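Local coordinates for protein epsin-3 (Saccharomyces cerevisiae, PDB 3ONK) that helps recruit clathrin to the Golgi network and endosomes and binds membranes enriched in phosphatidylinositol-3,5-bisphosphate, seen here as its ENTH domain, at residues L74-L77 / I78-S82; Q112-N115 / V116-V120. All coordinates share one frame; numbering follows the deposited sequence.

Contact 1: L74-L77 / I78-S82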
ATOM      1  N   LEU A  74      -0.613  -1.340   1.408  1.00 20.38           N
ATOM      2  CA  LEU A  74      -0.530  -0.277   2.391  1.00 17.90           C
ATOM      3  C   LEU A  74      -1.796  -0.271   3.245  1.00 22.70           C
ATOM      4  O   LEU A  74      -1.755   0.018   4.442  1.00 23.23           O
ATOM      5  CB  LEU A  74      -0.322   1.056   1.666  1.00 22.36           C
ATOM      6  CG  LEU A  74       0.309   2.291   2.312  1.00 25.29           C
ATOM      7  CD1 LEU A  74       1.627   2.021   3.039  1.00 20.38           C
ATOM      8  CD2 LEU A  74       0.505   3.360   1.231  1.00 29.59           C
ATOM      9  N   ASP A  75      -2.922  -0.627   2.639  1.00 18.74           N
ATOM     10  CA  ASP A  75      -4.146  -0.771   3.408  1.00 21.66           C
ATOM     11  C   ASP A  75      -3.987  -1.882   4.446  1.00 20.42           C
ATOM     12  O   ASP A  75      -4.302  -1.721   5.626  1.00 21.65           O
ATOM     13  CB  ASP A  75      -5.324  -1.096   2.488  1.00 23.35           C
ATOM     14  CG  ASP A  75      -6.645  -1.124   3.233  1.00 25.72           C
ATOM     15  OD1 ASP A  75      -7.093  -0.049   3.673  1.00 29.35           O
ATOM     16  OD2 ASP A  75      -7.215  -2.223   3.411  1.00 24.64           O
ATOM     17  N   TYR A  76      -3.501  -3.022   3.992  1.00 20.18           N
ATOM     18  CA  TYR A  76      -3.330  -4.164   4.874  1.00 21.14           C
ATOM     19  C   TYR A  76      -2.392  -3.800   6.027  1.00 20.54           C
ATOM     20  O   TYR A  76      -2.635  -4.176   7.167  1.00 20.84           O
ATOM     21  CB  TYR A  76      -2.785  -5.359   4.082  1.00 18.06           C
ATOM     22  CG  TYR A  76      -2.742  -6.652   4.864  1.00 23.07           C
ATOM     23  CD1 TYR A  76      -3.819  -7.541   4.845  1.00 19.27           C
ATOM     24  CD2 TYR A  76      -1.627  -6.983   5.632  1.00 23.56           C
ATOM     25  CE1 TYR A  76      -3.771  -8.731   5.560  1.00 23.48           C
ATOM     26  CE2 TYR A  76      -1.576  -8.162   6.355  1.00 19.52           C
ATOM     27  CZ  TYR A  76      -2.646  -9.028   6.320  1.00 25.08           C
ATOM     28  OH  TYR A  76      -2.588 -10.198   7.046  1.00 29.02           O
ATOM     29  N   LEU A  77      -1.335  -3.047   5.727  1.00 17.97           N
ATOM     30  CA  LEU A  77      -0.302  -2.753   6.717  1.00 20.31           C
ATOM     31  C   LEU A  77      -0.806  -1.791   7.772  1.00 26.29           C
ATOM     32  O   LEU A  77      -0.440  -1.878   8.940  1.00 21.41           O
ATOM     33  CB  LEU A  77       0.952  -2.190   6.059  1.00 19.92           C
ATOM     34  CG  LEU A  77       1.746  -3.146   5.165  1.00 24.02           C
ATOM     35  CD1 LEU A  77       2.951  -2.426   4.570  1.00 20.80           C
ATOM     36  CD2 LEU A  77       2.188  -4.397   5.928  1.00 21.79           C
ATOM     37  N   ILE A  78      -1.662  -0.871   7.352  1.00 25.24           N
ATOM     38  CA  ILE A  78      -2.280   0.028   8.295  1.00 23.20           C
ATOM     39  C   ILE A  78      -3.196  -0.731   9.254  1.00 25.09           C
ATOM     40  O   ILE A  78      -3.308  -0.376  10.425  1.00 26.34           O
ATOM     41  CB  ILE A  78      -2.950   1.194   7.558  1.00 29.73           C
ATOM     42  CG1 ILE A  78      -1.845   2.049   6.910  1.00 24.07           C
ATOM     43  CG2 ILE A  78      -3.797   2.021   8.511  1.00 26.83           C
ATOM     44  CD1 ILE A  78      -2.298   2.897   5.783  1.00 30.65           C
ATOM     45  N   LYS A  79      -3.781  -1.826   8.781  1.00 25.31           N
ATOM     46  CA  LYS A  79      -4.657  -2.651   9.619  1.00 27.16           C
ATOM     47  C   LYS A  79      -3.912  -3.711  10.431  1.00 25.45           C
ATOM     48  O   LYS A  79      -4.383  -4.136  11.485  1.00 21.40           O
ATOM     49  CB  LYS A  79      -5.736  -3.325   8.764  1.00 23.85           C
ATOM     50  CG  LYS A  79      -6.755  -2.352   8.189  1.00 22.18           C
ATOM     51  CD  LYS A  79      -7.555  -2.982   7.053  1.00 21.56           C
ATOM     52  CE  LYS A  79      -8.384  -1.931   6.326  1.00 22.06           C
ATOM     53  NZ  LYS A  79      -9.120  -2.512   5.159  1.00 27.70           N
ATOM     54  N   HIS A  80      -2.748  -4.134   9.950  1.00 17.34           N
ATOM     55  CA  HIS A  80      -2.056  -5.257  10.587  1.00 23.10           C
ATOM     56  C   HIS A  80      -0.672  -4.905  11.141  1.00 24.16           C
ATOM     57  O   HIS A  80      -0.166  -5.586  12.040  1.00 26.33           O
ATOM     58  CB  HIS A  80      -1.948  -6.457   9.629  1.00 20.56           C
ATOM     59  CG  HIS A  80      -3.269  -6.937   9.102  1.00 20.39           C
ATOM     60  ND1 HIS A  80      -3.978  -7.967   9.686  1.00 27.13           N
ATOM     61  CD2 HIS A  80      -4.008  -6.523   8.045  1.00 18.71           C
ATOM     62  CE1 HIS A  80      -5.102  -8.157   9.016  1.00 22.46           C
ATOM     63  NE2 HIS A  80      -5.144  -7.296   8.015  1.00 20.23           N
ATOM     64  N   GLY A  81      -0.074  -3.845  10.601  1.00 18.93           N
ATOM     65  CA  GLY A  81       1.319  -3.518  10.845  1.00 21.49           C
ATOM     66  C   GLY A  81       1.534  -2.755  12.132  1.00 20.97           C
ATOM     67  O   GLY A  81       0.593  -2.463  12.845  1.00 19.69           O
ATOM     68  N   SER A  82       2.788  -2.449  12.422  1.00 19.55           N
ATOM     69  CA  SER A  82       3.168  -1.723  13.621  1.00 18.95           C
ATOM     70  C   SER A  82       2.523  -0.339  13.656  1.00 24.93           C
ATOM     71  O   SER A  82       2.298   0.285  12.617  1.00 23.32           O
ATOM     72  CB  SER A  82       4.688  -1.574  13.643  1.00 21.29           C
ATOM     73  OG  SER A  82       5.119  -0.764  14.707  1.00 28.19           O
TER

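Contact 2: Q112-N115 / V116-V120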
ATOM      1  N   GLN A 112      -8.674   2.009 -15.587  1.00 27.59           N
ATOM      2  CA  GLN A 112      -7.917   1.485 -14.454  1.00 24.02           C
ATOM      3  C   GLN A 112      -7.754   2.550 -13.359  1.00 26.72           C
ATOM      4  O   GLN A 112      -7.589   2.223 -12.182  1.00 27.20           O
ATOM      5  CB  GLN A 112      -6.539   0.979 -14.916  1.00 26.12           C
ATOM      6  CG  GLN A 112      -6.580  -0.061 -16.064  1.00 30.02           C
ATOM      7  CD  GLN A 112      -7.232  -1.386 -15.667  1.00 29.39           C
ATOM      8  OE1 GLN A 112      -7.343  -2.299 -16.490  1.00 28.96           O
ATOM      9  NE2 GLN A 112      -7.674  -1.492 -14.406  1.00 21.25           N
ATOM     10  N   GLY A 113      -7.810   3.819 -13.760  1.00 17.99           N
ATOM     11  CA  GLY A 113      -7.605   4.917 -12.843  1.00 23.95           C
ATOM     12  C   GLY A 113      -8.664   5.023 -11.764  1.00 21.22           C
ATOM     13  O   GLY A 113      -8.367   5.411 -10.642  1.00 24.04           O
ATOM     14  N   ILE A 114      -9.906   4.689 -12.093  1.00 23.37           N
ATOM     15  CA  ILE A 114     -10.995   4.850 -11.118  1.00 23.42           C
ATOM     16  C   ILE A 114     -10.799   4.014  -9.842  1.00 28.43           C
ATOM     17  O   ILE A 114     -11.148   4.441  -8.741  1.00 26.27           O
ATOM     18  CB  ILE A 114     -12.391   4.630 -11.741  1.00 25.59           C
ATOM     19  CG1 ILE A 114     -13.477   5.129 -10.777  1.00 31.25           C
ATOM     20  CG2 ILE A 114     -12.592   3.166 -12.196  1.00 26.41           C
ATOM     21  CD1 ILE A 114     -14.805   5.440 -11.448  1.00 29.13           C
ATOM     22  N   ASN A 115     -10.214   2.835  -9.993  1.00 24.19           N
ATOM     23  CA  ASN A 115      -9.916   1.990  -8.848  1.00 26.38           C
ATOM     24  C   ASN A 115      -8.816   2.554  -7.959  1.00 26.01           C
ATOM     25  O   ASN A 115      -8.893   2.475  -6.732  1.00 28.26           O
ATOM     26  CB  ASN A 115      -9.547   0.597  -9.337  1.00 33.70           C
ATOM     27  CG  ASN A 115     -10.682  -0.054 -10.073  1.00 36.78           C
ATOM     28  OD1 ASN A 115     -11.825  -0.021  -9.606  1.00 35.46           O
ATOM     29  ND2 ASN A 115     -10.394  -0.625 -11.235  1.00 35.23           N
ATOM     30  N   VAL A 116      -7.794   3.124  -8.586  1.00 21.45           N
ATOM     31  CA  VAL A 116      -6.698   3.734  -7.852  1.00 23.15           C
ATOM     32  C   VAL A 116      -7.195   4.904  -7.002  1.00 24.74           C
ATOM     33  O   VAL A 116      -6.841   5.012  -5.822  1.00 18.76           O
ATOM     34  CB  VAL A 116      -5.573   4.210  -8.806  1.00 26.45           C
ATOM     35  CG1 VAL A 116      -4.550   5.052  -8.051  1.00 21.37           C
ATOM     36  CG2 VAL A 116      -4.905   3.009  -9.506  1.00 22.04           C
ATOM     37  N   ARG A 117      -8.028   5.763  -7.602  1.00 22.44           N
ATOM     38  CA  ARG A 117      -8.512   6.975  -6.924  1.00 23.69           C
ATOM     39  C   ARG A 117      -9.404   6.642  -5.741  1.00 26.81           C
ATOM     40  O   ARG A 117      -9.254   7.224  -4.674  1.00 25.76           O
ATOM     41  CB  ARG A 117      -9.271   7.901  -7.882  1.00 24.34           C
ATOM     42  CG  ARG A 117      -8.475   8.369  -9.080  1.00 23.81           C
ATOM     43  CD  ARG A 117      -9.165   9.564  -9.756  1.00 24.61           C
ATOM     44  NE  ARG A 117     -10.452   9.199 -10.342  1.00 25.08           N
ATOM     45  CZ  ARG A 117     -10.581   8.650 -11.545  1.00 21.96           C
ATOM     46  NH1 ARG A 117      -9.511   8.413 -12.286  1.00 20.27           N
ATOM     47  NH2 ARG A 117     -11.776   8.346 -12.012  1.00 27.70           N
ATOM     48  N   THR A 118     -10.336   5.712  -5.946  1.00 27.45           N
ATOM     49  CA  THR A 118     -11.228   5.251  -4.885  1.00 29.13           C
ATOM     50  C   THR A 118     -10.481   4.527  -3.756  1.00 30.81           C
ATOM     51  O   THR A 118     -10.835   4.678  -2.583  1.00 29.96           O
ATOM     52  CB  THR A 118     -12.371   4.357  -5.431  1.00 32.13           C
ATOM     53  OG1 THR A 118     -11.841   3.109  -5.889  1.00 38.48           O
ATOM     54  CG2 THR A 118     -13.080   5.045  -6.591  1.00 30.17           C
ATOM     55  N   ARG A 119      -9.446   3.755  -4.090  1.00 27.77           N
ATOM     56  CA  ARG A 119      -8.619   3.138  -3.048  1.00 25.19           C
ATOM     57  C   ARG A 119      -7.846   4.203  -2.287  1.00 24.59           C
ATOM     58  O   ARG A 119      -7.710   4.141  -1.070  1.00 26.42           O
ATOM     59  CB  ARG A 119      -7.603   2.150  -3.632  1.00 25.45           C
ATOM     60  CG  ARG A 119      -8.190   0.905  -4.252  1.00 27.68           C
ATOM     61  CD  ARG A 119      -9.137   0.212  -3.307  1.00 35.50           C
ATOM     62  NE  ARG A 119      -8.458  -0.496  -2.222  1.00 43.59           N
ATOM     63  CZ  ARG A 119      -8.176  -1.800  -2.220  1.00 33.14           C
ATOM     64  NH1 ARG A 119      -7.568  -2.346  -1.174  1.00 31.06           N
ATOM     65  NH2 ARG A 119      -8.501  -2.560  -3.255  1.00 34.84           N
ATOM     66  N   VAL A 120      -7.298   5.167  -3.014  1.00 27.31           N
ATOM     67  CA  VAL A 120      -6.457   6.167  -2.372  1.00 26.59           C
ATOM     68  C   VAL A 120      -7.278   7.084  -1.473  1.00 23.19           C
ATOM     69  O   VAL A 120      -6.855   7.420  -0.373  1.00 24.95           O
ATOM     70  CB  VAL A 120      -5.637   6.983  -3.375  1.00 23.43           C
ATOM     71  CG1 VAL A 120      -6.403   8.210  -3.802  1.00 26.79           C
ATOM     72  CG2 VAL A 120      -4.332   7.400  -2.735  1.00 26.45           C
TER

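Contact 1: L74-L77 / I78-S82
The Tyr76 ring lies flat against the imidazole of His80 one helical turn on, an i to i+4 pair on helix 64-80 that forms a face-to-face stack with centroids 3.6 Å apart and planes inclined by 16°. The overlap is intimate: CD2 of His80 sits 3.1 Å above the centre of the phenol ring, while CZ of Tyr76 covers the middle of the imidazole. Setting CG of Tyr76 opposite its own backbone N (chi1 -172°) sends the ring forward along the helix, and His80 tips its imidazole back to meet it (chi1 -57°). Beyond the stack, the phenol hydroxyl makes a weak hydrogen bond to Asp33 of helix 29-38.

The same i to i+4 spacing joins opposite charges. Lys79 stretches its chain back along the helix beyond CG and brings NZ to 2.6 Å from OD2 of Asp75, on the syn side of that oxygen, in a short salt bridge between partly exposed groups. Under these pairs runs the helical backbone, where Ile78 N donates to Leu74 O at 3.0 Å. Ile78 carries its CD1 to 4.4 Å from CG of Leu74, a loose apolar contact on the buried side.

The helix ends here: Gly81 N still bonds to Leu77 O at 2.6 Å, but Gly81 has left helical geometry, and a CB on its backbone would collide with that carbonyl oxygen. Ser82 then caps the next helix, its OG accepting from Arg84 N. Within the all-helical ENTH domain, Tyr76, Leu77 and His80 lean on helix 29-38, Leu74 and Leu77 meet helices 42-57 and 83-90, Leu74 and Ile78 pack against helix 113-127, and Ile78 also meets helix 83-90.

Contact 2: Q112-N115 / V116-V120
The Arg117 guanidinium lays one face over the backbone at Gly113 and Ile114, with Ile114 CA 3.6 Å from its plane and displaced toward the rim, while its NH1 donates to Phe102 O. This is an i to i+3 and i to i+4 arrangement in the first turns of the alpha-helix 113-127 of the ENTH domain, and it ties the helix to the loop before it. The chain runs back toward Gly113, and a bend at chi3 (-66°) brings NH2 across to Ile114 CB, 3.8 Å away. An alanine here is likely to leave Phe102 O without its guanidinium partner and to uncover the backbone at Gly113 and Ile114. A CB at Gly113 would lie tight against Arg117 NH1. Arg117 N bonds to Gly113 O at 3.1 Å, and Arg119 N likewise reaches Asn115 O. Arg119 directs its own polar end elsewhere, NH2 donating to Tyr68 of helix 64-80. Thr118 turns its hydroxyl back over the preceding turn, placing OG1 3.1 Å from Asn115 O and 3.2 Å from Ile114 O, so either carbonyl could take its proton.

Contact 1 closes helix 64-80 and contact 2 opens helix 113-127, so along the chain they come in series. Their centres lie about 19 Å apart, on opposite sides of the chain's centre; their nearest atoms come within about 4 Å without touching. The two helices pack side by side and run in the same direction: residues of contact 2 meet the first half and middle of helix 64-80 at Trp64, Tyr68, Leu71 and Gln72, whereas contact 1 meets the later part of helix 113-127 at Leu123, Leu126 and Leu127. With one contact at a helix end and the other at a helix start, the two helices pack along their length within one ENTH domain.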